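Local coordinates for protein NADH oxidoreductase (Mesorhizobium loti, PDB 3PI7) that probably binds NADPH and acts as an oxidoreductase on NAD(P)H, as expected of a quinone reductase-like member of the medium-chain dehydrogenase family, at residues Ser9-Val17 / Val78-Glu86; Cys131-Arg139 / Ile305-Ser313. All coordinates share one frame; numbering follows the deposited sequence. Where two conformers were deposited one is given.

How the contacts relate
Contact 1 and contact 2 lie about 27 Å apart between centres, follow one another along the chain and share no element. Contact 1 joins the N-terminal strand 10-16 to the loop ahead of strand 86-94; it is backbone-led, with three main-chain hydrogen bonds, a lysine ammonium at one end and a mostly buried apolar side. Contact 2 sets strand 131-133 and the turn after it against helix 298-313, and side chains do the joining: one glutamine amide takes part in both direct hydrogen bonds, donating one and accepting the other, and waters continue the contact at the surface. Both are partly buried, contact 1 with more buried residues among those that touch.

Contact 1 of 2, residues Ser9-Val17 / Val78-Glu86; sequences SEMKALLLV and VKGRPAGFE
Leu15 and Pro82 form a single beta bridge, CA to CA 4.3 Å, where the end of N-terminal strand 10-16 meets the loop leading into strand 86-94 of the GroES-like fold. Leu16 is gripped at both backbone ends: its N donates to Arg81 O at 2.8 Å, nearly straight at the hydrogen but from 36° above the carbonyl plane, and its O accepts from Gly80 N. Ala83 N adds a longer bond to Leu14 O, and Pro82, which has no N-H to give, turns its CA-H to that same oxygen at 3.2 Å. Residues Val78 to Arg81 make a type II turn whose Gly80 has the positive phi that suits glycine. On the apolar side, Pro82 CG sits among three side chains: it meets Ala13 CB at 3.7 Å, the selenomethionine methyl Met11 CE, and Leu15 CD2. Met11 crosses the proline ring at about a right angle. With CG anti to its carbonyl carbon (chi1 -69°), Leu16 spreads its branches over the loop, CD1 over Val78 O and CD2 against Ala83 CB at 3.9 Å. Leu37 of strand 37-43 and Ile69 of helix 63-69 pack against both Leu16 and Ala83. Arg81 points its head elsewhere, to Asn116 O, with Val78 CG1 above one guanidinium face, displaced toward its border. Asp19, a potassium ligand, accepts from Lys79 N. Beyond the strand end the Lys79 chain bends at chi4 (72°), which brings NZ onto an in-plane lone pair of Val17 O at 2.8 Å.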
loop_
_atom_site.group_PDB
_atom_site.type_symbol
_atom_site.label_atom_id
_atom_site.label_comp_id
_atom_site.label_asym_id
_atom_site.label_seq_id
_atom_site.Cartn_x
_atom_site.Cartn_y
_atom_site.Cartn_z
ATOM N N SER A 9 -17.509 -29.642 35.490
ATOM C CA SER A 9 -18.449 -28.595 35.145
ATOM C C SER A 9 -17.839 -27.224 35.471
ATOM O O SER A 9 -18.380 -26.224 35.045
ATOM C CB SER A 9 -19.789 -28.802 35.837
ATOM O OG SER A 9 -19.654 -28.850 37.237
ATOM N N GLU A 10 -16.714 -27.185 36.207
ATOM C CA GLU A 10 -16.046 -25.936 36.566
ATOM C C GLU A 10 -14.585 -26.018 36.176
ATOM O O GLU A 10 -13.998 -27.099 36.191
ATOM C CB GLU A 10 -16.215 -25.704 38.077
ATOM C CG GLU A 10 -15.750 -24.365 38.603
ATOM C CD GLU A 10 -16.259 -24.069 39.997
ATOM O OE1 GLU A 10 -17.484 -24.197 40.224
ATOM O OE2 GLU A 10 -15.431 -23.723 40.868
HETATM N N MSE A 11 -13.985 -24.882 35.869
HETATM C CA MSE A 11 -12.552 -24.865 35.508
HETATM C C MSE A 11 -11.877 -23.563 35.901
HETATM O O MSE A 11 -12.545 -22.546 36.100
HETATM C CB MSE A 11 -12.411 -25.045 33.983
HETATM C CG MSE A 11 -13.082 -23.884 33.180
HETATM SE SE MSE A 11 -12.721 -24.031 31.337
HETATM C CE MSE A 11 -13.393 -22.364 30.796
ATOM N N LYS A 12 -10.550 -23.590 36.016
ATOM C CA LYS A 12 -9.807 -22.365 36.229
ATOM C C LYS A 12 -9.440 -21.815 34.853
ATOM O O LYS A 12 -9.281 -22.582 33.901
ATOM C CB LYS A 12 -8.580 -22.525 37.143
ATOM C CG LYS A 12 -7.529 -23.546 36.762
ATOM C CD LYS A 12 -6.415 -23.542 37.815
ATOM C CE LYS A 12 -5.131 -24.215 37.382
ATOM N NZ LYS A 12 -5.276 -25.682 37.222
ATOM N N ALA A 13 -9.350 -20.483 34.743
ATOM C CA ALA A 13 -9.064 -19.817 33.484
ATOM C C ALA A 13 -8.565 -18.417 33.735
ATOM O O ALA A 13 -8.729 -17.922 34.856
ATOM C CB ALA A 13 -10.328 -19.774 32.623
ATOM N N LEU A 14 -7.937 -17.789 32.715
ATOM C CA LEU A 14 -7.471 -16.382 32.759
ATOM C C LEU A 14 -8.483 -15.599 31.969
ATOM O O LEU A 14 -8.523 -15.703 30.733
ATOM C CB LEU A 14 -6.046 -16.235 32.189
ATOM C CG LEU A 14 -4.987 -17.138 32.810
ATOM C CD1 LEU A 14 -3.645 -16.875 32.178
ATOM C CD2 LEU A 14 -4.915 -16.955 34.355
ATOM N N LEU A 15 -9.380 -14.916 32.690
ATOM C CA LEU A 15 -10.530 -14.245 32.114
ATOM C C LEU A 15 -10.285 -12.820 31.726
ATOM O O LEU A 15 -9.723 -12.050 32.498
ATOM C CB LEU A 15 -11.681 -14.273 33.104
ATOM C CG LEU A 15 -11.943 -15.608 33.764
ATOM C CD1 LEU A 15 -12.974 -15.447 34.861
ATOM C CD2 LEU A 15 -12.372 -16.649 32.743
ATOM N N LEU A 16 -10.804 -12.444 30.560
ATOM C CA LEU A 16 -10.700 -11.065 30.078
ATOM C C LEU A 16 -11.424 -10.104 30.999
ATOM O O LEU A 16 -12.583 -10.334 31.361
ATOM C CB LEU A 16 -11.279 -10.954 28.676
ATOM C CG LEU A 16 -10.484 -11.646 27.609
ATOM C CD1 LEU A 16 -11.356 -11.932 26.429
ATOM C CD2 LEU A 16 -9.225 -10.839 27.239
ATOM N N VAL A 17 -10.733 -9.020 31.373
ATOM C CA VAL A 17 -11.300 -7.980 32.227
ATOM C C VAL A 17 -11.944 -6.940 31.310
ATOM O O VAL A 17 -12.975 -6.350 31.652
ATOM C CB VAL A 17 -10.169 -7.399 33.117
ATOM C CG1 VAL A 17 -10.562 -6.094 33.799
ATOM C CG2 VAL A 17 -9.727 -8.419 34.144
ATOM N N VAL A 78 -14.468 -10.471 24.669
ATOM C CA VAL A 78 -15.743 -10.728 25.322
ATOM C C VAL A 78 -15.379 -10.802 26.812
ATOM O O VAL A 78 -14.711 -11.746 27.228
ATOM C CB VAL A 78 -16.504 -11.984 24.807
ATOM C CG1 VAL A 78 -17.807 -12.188 25.596
ATOM C CG2 VAL A 78 -16.811 -11.847 23.325
ATOM N N LYS A 79 -15.721 -9.764 27.578
ATOM C CA LYS A 79 -15.411 -9.724 29.003
ATOM C C LYS A 79 -15.860 -11.009 29.689
ATOM O O LYS A 79 -16.972 -11.485 29.471
ATOM C CB LYS A 79 -16.077 -8.502 29.671
ATOM C CG LYS A 79 -15.890 -8.444 31.177
ATOM C CD LYS A 79 -16.216 -7.042 31.738
ATOM C CE LYS A 79 -16.120 -7.021 33.249
ATOM N NZ LYS A 79 -14.714 -7.096 33.743
ATOM N N GLY A 80 -14.977 -11.544 30.513
ATOM C CA GLY A 80 -15.249 -12.731 31.307
ATOM C C GLY A 80 -14.914 -14.038 30.629
ATOM O O GLY A 80 -15.098 -15.099 31.237
ATOM N N ARG A 81 -14.476 -13.997 29.358
ATOM C CA ARG A 81 -14.080 -15.216 28.679
ATOM C C ARG A 81 -12.598 -15.416 28.816
ATOM O O ARG A 81 -11.855 -14.440 28.853
ATOM C CB ARG A 81 -14.446 -15.181 27.172
ATOM C CG ARG A 81 -15.906 -14.977 26.933
ATOM C CD ARG A 81 -16.762 -16.115 27.463
ATOM N NE ARG A 81 -18.160 -15.802 27.168
ATOM C CZ ARG A 81 -18.738 -16.065 25.993
ATOM N NH1 ARG A 81 -18.057 -16.678 25.033
ATOM N NH2 ARG A 81 -19.980 -15.664 25.753
ATOM N N PRO A 82 -12.152 -16.670 28.816
ATOM C CA PRO A 82 -10.713 -16.933 28.797
ATOM C C PRO A 82 -10.113 -16.465 27.483
ATOM O O PRO A 82 -10.705 -16.641 26.395
ATOM C CB PRO A 82 -10.644 -18.477 28.849
ATOM C CG PRO A 82 -11.947 -18.899 29.448
ATOM C CD PRO A 82 -12.914 -17.938 28.822
ATOM N N ALA A 83 -8.963 -15.828 27.584
ATOM C CA ALA A 83 -8.170 -15.397 26.428
ATOM C C ALA A 83 -7.295 -16.602 25.956
ATOM O O ALA A 83 -7.371 -17.669 26.549
ATOM C CB ALA A 83 -7.303 -14.211 26.839
ATOM N N GLY A 84 -6.486 -16.399 24.914
ATOM C CA GLY A 84 -5.580 -17.416 24.400
ATOM C C GLY A 84 -6.055 -17.935 23.070
ATOM O O GLY A 84 -7.157 -18.486 22.949
ATOM N N PHE A 85 -5.239 -17.757 22.063
ATOM C CA PHE A 85 -5.668 -18.151 20.726
ATOM C C PHE A 85 -5.282 -19.562 20.349
ATOM O O PHE A 85 -5.925 -20.100 19.456
ATOM C CB PHE A 85 -5.110 -17.187 19.676
ATOM C CG PHE A 85 -5.820 -15.854 19.639
ATOM C CD1 PHE A 85 -7.207 -15.788 19.547
ATOM C CD2 PHE A 85 -5.099 -14.665 19.655
ATOM C CE1 PHE A 85 -7.863 -14.551 19.557
ATOM C CE2 PHE A 85 -5.753 -13.432 19.606
ATOM C CZ PHE A 85 -7.131 -13.384 19.576
ATOM N N GLU A 86 -4.208 -20.132 20.899
ATOM C CA GLU A 86 -3.819 -21.469 20.480
ATOM C C GLU A 86 -3.270 -22.329 21.606
ATOM O O GLU A 86 -2.785 -21.838 22.615
ATOM C CB GLU A 86 -2.798 -21.460 19.304
ATOM C CG GLU A 86 -1.342 -21.207 19.636
ATOM C CD GLU A 86 -0.319 -21.209 18.504
ATOM O OE1 GLU A 86 -0.421 -22.022 17.548
ATOM O OE2 GLU A 86 0.628 -20.401 18.612
#

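Contact 2 of 2, residues Cys131-Arg139 / Ile305-Ser313; sequences CIPLLDTVR and ILEAQKRFS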
loop_
_atom_site.group_PDB
_atom_site.type_symbol
_atom_site.label_atom_id
_atom_site.label_comp_id
_atom_site.label_asym_id
_atom_site.label_seq_id
_atom_site.Cartn_x
_atom_site.Cartn_y
_atom_site.Cartn_z
ATOM N N CYS A 131 -8.627 -27.486 14.222
ATOM C CA CYS A 131 -7.830 -28.458 14.953
ATOM C C CYS A 131 -6.983 -29.249 14.050
ATOM O O CYS A 131 -7.403 -29.591 12.952
ATOM C CB CYS A 131 -8.725 -29.378 15.770
ATOM S SG CYS A 131 -9.654 -28.516 17.047
ATOM N N ILE A 132 -5.795 -29.593 14.525
ATOM C CA ILE A 132 -4.910 -30.451 13.746
ATOM C C ILE A 132 -4.628 -31.670 14.585
ATOM O O ILE A 132 -3.883 -31.552 15.562
ATOM C CB ILE A 132 -3.588 -29.737 13.334
ATOM C CG1 ILE A 132 -3.826 -28.466 12.497
ATOM C CG2 ILE A 132 -2.609 -30.718 12.678
ATOM C CD1 ILE A 132 -2.550 -27.626 12.274
ATOM N N PRO A 133 -5.215 -32.842 14.260
ATOM C CA PRO A 133 -4.891 -34.036 15.037
ATOM C C PRO A 133 -3.406 -34.301 14.893
ATOM O O PRO A 133 -2.847 -34.253 13.787
ATOM C CB PRO A 133 -5.763 -35.125 14.416
ATOM C CG PRO A 133 -6.856 -34.374 13.669
ATOM C CD PRO A 133 -6.135 -33.155 13.152
ATOM N N LEU A 134 -2.746 -34.457 16.014
ATOM C CA LEU A 134 -1.328 -34.668 15.901
ATOM C C LEU A 134 -1.024 -36.101 15.624
ATOM O O LEU A 134 -1.751 -37.010 16.090
ATOM C CB LEU A 134 -0.612 -34.229 17.182
ATOM C CG LEU A 134 -0.856 -32.811 17.676
ATOM C CD1 LEU A 134 -0.129 -32.593 18.992
ATOM C CD2 LEU A 134 -0.422 -31.783 16.651
ATOM N N LEU A 135 0.045 -36.330 14.856
ATOM C CA LEU A 135 0.558 -37.675 14.606
ATOM C C LEU A 135 0.882 -38.269 15.975
ATOM O O LEU A 135 1.303 -37.521 16.861
ATOM C CB LEU A 135 1.798 -37.579 13.714
ATOM C CG LEU A 135 2.545 -38.857 13.387
ATOM C CD1 LEU A 135 1.758 -39.736 12.413
ATOM C CD2 LEU A 135 3.868 -38.532 12.802
ATOM N N ASP A 136 0.625 -39.570 16.168
ATOM C CA ASP A 136 0.810 -40.263 17.458
ATOM C C ASP A 136 2.213 -40.091 18.082
ATOM O O ASP A 136 2.326 -40.090 19.313
ATOM C CB ASP A 136 0.507 -41.760 17.296
ATOM C CG ASP A 136 1.409 -42.452 16.280
ATOM O OD1 ASP A 136 1.413 -42.029 15.093
ATOM O OD2 ASP A 136 2.103 -43.412 16.664
ATOM N N THR A 137 3.249 -39.897 17.238
ATOM C CA THR A 137 4.648 -39.764 17.646
ATOM C C THR A 137 5.130 -38.286 17.759
ATOM O O THR A 137 6.274 -38.057 18.163
ATOM C CB THR A 137 5.531 -40.563 16.692
ATOM O OG1 THR A 137 5.367 -40.078 15.356
ATOM C CG2 THR A 137 5.223 -42.045 16.745
ATOM N N VAL A 138 4.258 -37.304 17.477
ATOM C CA VAL A 138 4.633 -35.889 17.600
ATOM C C VAL A 138 4.596 -35.468 19.080
ATOM O O VAL A 138 3.721 -35.926 19.820
ATOM C CB VAL A 138 3.719 -34.995 16.703
ATOM C CG1 VAL A 138 3.639 -33.552 17.207
ATOM C CG2 VAL A 138 4.205 -35.037 15.252
ATOM N N ARG A 139 5.485 -34.529 19.470
ATOM C CA ARG A 139 5.566 -33.988 20.828
ATOM C C ARG A 139 4.443 -33.076 21.107
ATOM O O ARG A 139 4.039 -32.302 20.229
ATOM C CB ARG A 139 6.881 -33.212 21.062
ATOM C CG ARG A 139 8.088 -34.120 21.290
ATOM N N ILE A 305 -0.610 -27.168 6.393
ATOM C CA ILE A 305 -0.823 -27.913 7.651
ATOM C C ILE A 305 -0.019 -29.212 7.571
ATOM O O ILE A 305 0.676 -29.547 8.532
ATOM C CB ILE A 305 -2.333 -28.165 7.893
ATOM C CG1 ILE A 305 -3.051 -26.864 8.287
ATOM C CG2 ILE A 305 -2.599 -29.312 8.898
ATOM C CD1 ILE A 305 -4.609 -26.913 8.151
ATOM N N LEU A 306 -0.049 -29.890 6.393
ATOM C CA LEU A 306 0.700 -31.140 6.217
ATOM C C LEU A 306 2.190 -30.883 6.257
ATOM O O LEU A 306 2.906 -31.681 6.837
ATOM C CB LEU A 306 0.315 -31.889 4.921
ATOM C CG LEU A 306 -1.121 -32.481 4.855
ATOM C CD1 LEU A 306 -1.502 -32.800 3.419
ATOM C CD2 LEU A 306 -1.255 -33.766 5.709
ATOM N N GLU A 307 2.662 -29.768 5.674
ATOM C CA GLU A 307 4.087 -29.406 5.659
ATOM C C GLU A 307 4.575 -29.019 7.059
ATOM O O GLU A 307 5.697 -29.381 7.419
ATOM C CB GLU A 307 4.355 -28.259 4.657
ATOM C CG GLU A 307 5.804 -27.803 4.553
ATOM C CD GLU A 307 6.806 -28.776 3.950
ATOM O OE1 GLU A 307 6.389 -29.752 3.284
ATOM O OE2 GLU A 307 8.023 -28.538 4.121
ATOM N N ALA A 308 3.760 -28.261 7.833
ATOM C CA ALA A 308 4.117 -27.830 9.179
ATOM C C ALA A 308 4.263 -29.073 10.075
ATOM O O ALA A 308 5.294 -29.210 10.707
ATOM C CB ALA A 308 3.064 -26.888 9.743
ATOM N N GLN A 309 3.237 -29.958 10.103
ATOM C CA GLN A 309 3.302 -31.169 10.932
ATOM C C GLN A 309 4.458 -32.065 10.463
ATOM O O GLN A 309 5.222 -32.518 11.318
ATOM C CB GLN A 309 1.970 -31.935 10.973
ATOM C CG GLN A 309 2.059 -33.221 11.815
ATOM C CD GLN A 309 0.949 -33.485 12.793
ATOM O OE1 GLN A 309 1.181 -34.031 13.878
ATOM N NE2 GLN A 309 -0.283 -33.241 12.393
ATOM N N LYS A 310 4.632 -32.276 9.126
ATOM C CA LYS A 310 5.738 -33.082 8.607
ATOM C C LYS A 310 7.091 -32.559 9.136
ATOM O O LYS A 310 7.922 -33.379 9.530
ATOM C CB LYS A 310 5.727 -33.141 7.067
ATOM C CG LYS A 310 6.781 -34.059 6.451
ATOM N N ARG A 311 7.284 -31.225 9.180
ATOM C CA ARG A 311 8.528 -30.599 9.646
ATOM C C ARG A 311 8.738 -30.853 11.136
ATOM O O ARG A 311 9.882 -31.017 11.571
ATOM C CB ARG A 311 8.538 -29.094 9.345
ATOM C CG ARG A 311 8.780 -28.782 7.866
ATOM C CD ARG A 311 8.695 -27.299 7.562
ATOM N NE ARG A 311 9.829 -26.574 8.133
ATOM C CZ ARG A 311 10.981 -26.357 7.510
ATOM N NH1 ARG A 311 11.163 -26.786 6.267
ATOM N NH2 ARG A 311 11.950 -25.686 8.116
ATOM N N PHE A 312 7.637 -30.921 11.912
ATOM C CA PHE A 312 7.753 -31.206 13.334
ATOM C C PHE A 312 7.991 -32.706 13.511
ATOM O O PHE A 312 8.852 -33.089 14.299
ATOM C CB PHE A 312 6.529 -30.699 14.116
ATOM C CG PHE A 312 6.597 -29.206 14.378
ATOM C CD1 PHE A 312 7.505 -28.684 15.289
ATOM C CD2 PHE A 312 5.777 -28.320 13.678
ATOM C CE1 PHE A 312 7.575 -27.308 15.523
ATOM C CE2 PHE A 312 5.829 -26.947 13.925
ATOM C CZ PHE A 312 6.732 -26.442 14.834
ATOM N N SER A 313 7.280 -33.541 12.715
ATOM C CA SER A 313 7.401 -34.997 12.765
ATOM C C SER A 313 8.767 -35.488 12.312
ATOM O O SER A 313 9.263 -36.452 12.888
ATOM C CB SER A 313 6.330 -35.667 11.911
ATOM O OG SER A 313 6.492 -37.076 11.941
HETATM O O HOH W 1 7.174 -38.203 14.568
HETATM O O HOH W 2 7.066 -33.489 17.102
#
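Gln309 reaches from helix 298-313 to the backbone at the end of strand 131-133 and just past it, using both ends of its amide. NE2 donates to Pro133 O at 3.1 Å, with that oxygen close to the amide plane, while OE1 accepts from Leu135 N at 2.7 Å, the donor standing 42° above the carbonyl plane. CG anti to the backbone N (chi1 179°) and a bend at chi2 carry the amide there; in the conformer given, one of two deposited, the paired bonds would hold its rotation. Ile132 completes this close-packed part: CD1 meets Ile305 CG2 at 3.8 Å, and CG2 lies 3.4 Å from Gln309 NE2. Replacing Ile132 by alanine removes the branches that reach the helix and is likely to open a gap beside Ile305 and leave the NE2 side of the amide less supported. Val138 CG2 still touches Ser313 CB, but the solvent side is looser. There one water joins Thr137 OG1 to Ser313 OG, again in one of two deposited conformers, and a second accepts from Arg139 N and gives a weak bond to Phe312 O. Helix 148-163 packs on Ile305 and Ala308. Helix 298-313 is thus joined to strand 131-133 of the GroES-like domain, where that strand leads into a type I turn.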